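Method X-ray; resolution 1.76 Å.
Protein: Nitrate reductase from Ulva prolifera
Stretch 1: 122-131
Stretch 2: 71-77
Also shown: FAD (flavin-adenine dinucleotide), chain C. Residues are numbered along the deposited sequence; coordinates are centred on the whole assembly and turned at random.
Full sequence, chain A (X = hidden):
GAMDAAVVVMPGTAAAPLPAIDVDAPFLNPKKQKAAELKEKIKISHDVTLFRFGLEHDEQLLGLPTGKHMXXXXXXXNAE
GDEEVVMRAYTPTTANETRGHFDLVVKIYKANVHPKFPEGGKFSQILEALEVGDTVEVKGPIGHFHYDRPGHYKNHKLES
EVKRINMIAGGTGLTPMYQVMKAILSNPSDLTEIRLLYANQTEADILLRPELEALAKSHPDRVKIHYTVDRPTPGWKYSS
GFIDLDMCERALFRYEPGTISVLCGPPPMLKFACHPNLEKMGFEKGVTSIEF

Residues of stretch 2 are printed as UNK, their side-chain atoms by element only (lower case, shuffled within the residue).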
# COMPACT_ATOMS: atom_id res chain seq x y z
N LYS A 122 4.88 2.16 -18.16
CA LYS A 122 4.52 3.44 -18.77
C LYS A 122 4.49 4.64 -17.80
O LYS A 122 5.22 5.61 -18.01
CB LYS A 122 3.19 3.30 -19.53
CG LYS A 122 2.86 4.49 -20.43
CD LYS A 122 2.05 4.09 -21.66
CE LYS A 122 0.62 3.69 -21.39
NZ LYS A 122 -0.05 3.18 -22.62
N PHE A 123 3.63 4.60 -16.77
CA PHE A 123 3.44 5.72 -15.87
C PHE A 123 4.58 5.90 -14.85
O PHE A 123 4.91 7.06 -14.55
CB PHE A 123 2.09 5.65 -15.18
CG PHE A 123 1.63 7.00 -14.68
CD1 PHE A 123 1.34 8.03 -15.58
CD2 PHE A 123 1.54 7.26 -13.31
CE1 PHE A 123 0.96 9.29 -15.12
CE2 PHE A 123 1.12 8.51 -12.86
CZ PHE A 123 0.81 9.51 -13.77
N SER A 124 5.19 4.80 -14.34
CA SER A 124 6.32 4.99 -13.41
C SER A 124 7.50 5.72 -14.11
O SER A 124 8.15 6.56 -13.48
CB SER A 124 6.75 3.69 -12.75
OG SER A 124 7.13 2.72 -13.72
N GLN A 125 7.73 5.47 -15.43
CA GLN A 125 8.78 6.19 -16.17
C GLN A 125 8.33 7.64 -16.44
O GLN A 125 9.15 8.56 -16.39
CB GLN A 125 9.18 5.47 -17.47
CG GLN A 125 9.83 4.14 -17.22
CD GLN A 125 10.10 3.40 -18.51
OE1 GLN A 125 11.19 3.49 -19.07
NE2 GLN A 125 9.13 2.64 -19.00
N ILE A 126 7.01 7.87 -16.67
CA ILE A 126 6.50 9.23 -16.84
C ILE A 126 6.81 10.03 -15.58
O ILE A 126 7.34 11.14 -15.66
CB ILE A 126 4.99 9.25 -17.22
CG1 ILE A 126 4.81 8.83 -18.70
CG2 ILE A 126 4.37 10.64 -16.96
CD1 ILE A 126 3.37 8.39 -19.04
N LEU A 127 6.47 9.46 -14.39
CA LEU A 127 6.73 10.09 -13.11
C LEU A 127 8.23 10.34 -12.92
O LEU A 127 8.63 11.47 -12.65
CB LEU A 127 6.21 9.23 -11.96
CG LEU A 127 4.67 9.10 -11.87
CD1 LEU A 127 4.30 8.13 -10.72
CD2 LEU A 127 4.02 10.49 -11.63
N GLU A 128 9.06 9.32 -13.16
CA GLU A 128 10.53 9.46 -13.03
C GLU A 128 11.10 10.56 -13.94
O GLU A 128 12.07 11.22 -13.57
CB GLU A 128 11.22 8.10 -13.30
CG GLU A 128 12.74 8.09 -13.05
CD GLU A 128 13.20 8.36 -11.63
OE1 GLU A 128 12.37 8.31 -10.69
OE2 GLU A 128 14.42 8.58 -11.44
N ALA A 129 10.47 10.79 -15.11
CA ALA A 129 10.95 11.82 -16.04
C ALA A 129 10.51 13.23 -15.62
O ALA A 129 11.03 14.21 -16.17
CB ALA A 129 10.50 11.51 -17.46
N LEU A 130 9.60 13.35 -14.61
CA LEU A 130 9.15 14.68 -14.17
C LEU A 130 10.24 15.49 -13.53
O LEU A 130 11.10 14.93 -12.86
CB LEU A 130 8.00 14.59 -13.17
CG LEU A 130 6.67 13.99 -13.63
CD1 LEU A 130 5.70 14.05 -12.53
CD2 LEU A 130 6.10 14.73 -14.88
N GLU A 131 10.20 16.81 -13.75
CA GLU A 131 11.14 17.71 -13.09
C GLU A 131 10.33 18.49 -12.05
O GLU A 131 9.12 18.64 -12.21
CB GLU A 131 11.81 18.68 -14.08
CG GLU A 131 12.74 18.00 -15.08
CD GLU A 131 13.97 17.30 -14.52
OE1 GLU A 131 14.39 17.60 -13.38
OE2 GLU A 131 14.55 16.47 -15.25
N UNK A 71 -6.18 8.44 -7.91
CA UNK A 71 -5.78 8.14 -9.27
C UNK A 71 -4.94 9.31 -9.71
O UNK A 71 -5.33 10.47 -9.54
c UNK A 71 -9.21 6.85 -10.69
c UNK A 71 -7.29 5.52 -9.75
c UNK A 71 -7.02 7.97 -10.19
c UNK A 71 -7.98 6.87 -9.76
N UNK A 72 -3.77 9.02 -10.23
CA UNK A 72 -2.88 10.09 -10.67
C UNK A 72 -2.72 9.96 -12.16
O UNK A 72 -2.53 8.85 -12.66
c UNK A 72 -0.53 11.02 -10.50
c UNK A 72 -1.74 10.17 -8.40
c UNK A 72 -0.66 9.84 -7.57
c UNK A 72 -1.53 9.99 -9.94
N UNK A 73 -2.80 11.09 -12.86
CA UNK A 73 -2.70 11.05 -14.33
C UNK A 73 -1.91 12.19 -14.90
O UNK A 73 -1.74 13.24 -14.25
c UNK A 73 -6.23 12.13 -15.60
c UNK A 73 -7.77 13.64 -16.79
n UNK A 73 -6.74 13.44 -15.98
n UNK A 73 -8.45 12.61 -17.27
c UNK A 73 -4.10 10.98 -14.98
n UNK A 73 -8.14 14.87 -17.11
c UNK A 73 -4.85 12.29 -14.98
N UNK A 74 -1.46 12.02 -16.16
CA UNK A 74 -0.78 13.06 -16.90
C UNK A 74 -0.98 12.84 -18.39
O UNK A 74 -0.94 11.71 -18.87
c UNK A 74 1.31 14.51 -16.94
c UNK A 74 0.73 13.14 -16.57
n UNK A 74 2.65 17.21 -16.79
c UNK A 74 3.36 15.95 -17.18
c UNK A 74 2.76 14.69 -16.55
N UNK A 75 -1.16 13.96 -19.09
CA UNK A 75 -1.27 13.99 -20.55
C UNK A 75 0.16 14.14 -21.07
O UNK A 75 0.85 15.10 -20.70
n UNK A 75 -4.15 15.34 -17.28
c UNK A 75 -2.12 15.19 -21.02
c UNK A 75 -3.62 15.07 -20.94
c UNK A 75 -4.53 14.83 -18.62
c UNK A 75 -4.19 15.80 -19.73
N UNK A 76 0.64 13.16 -21.85
CA UNK A 76 2.00 13.16 -22.41
C UNK A 76 1.95 12.96 -23.93
O UNK A 76 0.89 12.63 -24.47
c UNK A 76 3.09 12.33 -20.25
c UNK A 76 2.93 12.09 -21.76
c UNK A 76 2.44 10.66 -22.06
N UNK A 77 3.11 13.07 -24.59
CA UNK A 77 3.22 12.80 -26.03
C UNK A 77 3.78 11.38 -26.19
O UNK A 77 4.89 11.11 -25.74
o UNK A 77 3.41 15.16 -26.52
c UNK A 77 4.14 13.66 -28.24
c UNK A 77 4.04 13.89 -26.75
PA FAD C . 2.61 -0.62 -16.67
O1A FAD C . 2.91 0.04 -17.97
O2A FAD C . 1.16 -0.54 -16.25
O5B FAD C . 3.14 -2.15 -16.75
C5B FAD C . 2.32 -3.22 -16.23
C4B FAD C . 3.15 -4.14 -15.36
O4B FAD C . 4.30 -4.64 -16.09
C3B FAD C . 3.75 -3.51 -14.11
O3B FAD C . 2.78 -3.36 -13.07
C2B FAD C . 4.86 -4.51 -13.77
O2B FAD C . 4.39 -5.59 -12.97
C1B FAD C . 5.30 -5.00 -15.16
N9A FAD C . 6.59 -4.47 -15.61
C8A FAD C . 6.79 -3.56 -16.61
N7A FAD C . 8.05 -3.22 -16.78
C5A FAD C . 8.72 -3.97 -15.82
C6A FAD C . 10.08 -4.02 -15.44
N6A FAD C . 11.01 -3.17 -15.88
N1A FAD C . 10.43 -4.89 -14.47
C2A FAD C . 9.46 -5.62 -13.88
N3A FAD C . 8.15 -5.61 -14.12
C4A FAD C . 7.84 -4.75 -15.11
N1 FAD C . 2.78 1.54 -7.22
C2 FAD C . 3.82 2.19 -6.61
O2 FAD C . 4.95 2.18 -7.11
N3 FAD C . 3.59 2.88 -5.40
C4 FAD C . 2.37 2.96 -4.73
O4 FAD C . 2.26 3.65 -3.74
C4X FAD C . 1.28 2.24 -5.38
N5 FAD C . 0.11 2.24 -4.79
C5X FAD C . -0.93 1.51 -5.39
C6 FAD C . -2.18 1.47 -4.76
C7 FAD C . -3.24 0.77 -5.32
C7M FAD C . -4.56 0.73 -4.58
C8 FAD C . -3.06 0.08 -6.55
C8M FAD C . -4.21 -0.66 -7.21
C9 FAD C . -1.81 0.10 -7.17
C9A FAD C . -0.74 0.81 -6.60
N10 FAD C . 0.54 0.88 -7.23
C10 FAD C . 1.58 1.57 -6.63
C1' FAD C . 0.77 0.36 -8.59
C2' FAD C . 0.51 1.40 -9.68
O2' FAD C . -0.90 1.62 -9.83
C3' FAD C . 1.09 1.00 -11.03
O3' FAD C . 0.53 -0.25 -11.45
C4' FAD C . 2.62 0.96 -11.08
O4' FAD C . 3.12 2.27 -10.83
C5' FAD C . 3.18 0.45 -12.39
O5' FAD C . 2.53 1.15 -13.47
P FAD C . 3.30 1.49 -14.84
O1P FAD C . 2.44 2.34 -15.69
O2P FAD C . 4.70 1.99 -14.55
O3P FAD C . 3.45 0.04 -15.48

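Position 71 lies in the strand and carries four carbons, forked at the second, with no polar atom. Its side chain is out of reach of stretch 1 and takes no part in the contact. A four-carbon chain forked at its second atom is leucine, Leu71.

Position 72 also has four carbons, but the fork is at the first, and one arm is two carbons long. The CA-to-CB bond points toward the helix, and the short arm meets the ring of Phe123. Branching at CB with unequal arms identifies isoleucine, Ile72. Its CG2 lies 3.8 Å from Phe123 CE2, while its backbone O is 3.6 Å from Phe123 CZ.

At position 73, three carbons lead to a nitrogen and then to a carbon bearing two more nitrogens. This planar guanidinium end is that of arginine, Arg73. Its CA-to-CB bond points away from the helix, so the residue meets stretch 1 through its backbone, with CA 3.9 Å from Phe123 CZ.

Position 74 returns toward the helix with four carbons in a row ending in nitrogen. The chain is extended until its last turn, and its carbons run past Phe123, Ile126 and Leu130. An unbranched chain with a terminal amine is lysine, Lys74. Its CB is 4.1 Å from Phe123 CE1, and its CD is 3.7 Å from Leu130 CD2 and 4.4 Å from Ile126 CG2. The NZ atom is hydrogen-bonded elsewhere in the structure.

Position 75 has the same composition, four carbons in a row and a nitrogen, but points away and touches nothing on stretch 1. It is a second lysine, Lys75.

Position 76, just past the strand, has one carbon carrying two others and approaches the side chain of Ile126. This compact fork is valine, Val76, whose CG2 is 3.9 Å from Ile126 CD1.

Position 77 has one carbon bearing an oxygen and a carbon. It is threonine, Thr77, out of reach of the helix.

The contact buries 302 Å², summed over both sides, without a hydrogen bond between the stretches. Strand alternation turns Ile72 and Lys74 toward the helix and Arg73 and Lys75 away; Val76 extends the inward-pointing series. Phe123 packs obliquely against the strand backbone, while Ile126 and Leu130 meet the aliphatic part of Lys74. The same helix holds FAD at its N-terminal end: Phe123 N donates to FAD O1P at 2.8 Å, and the side chain of the same residue packs on the strand.

Stretch 2 71-77: LIRKKVT
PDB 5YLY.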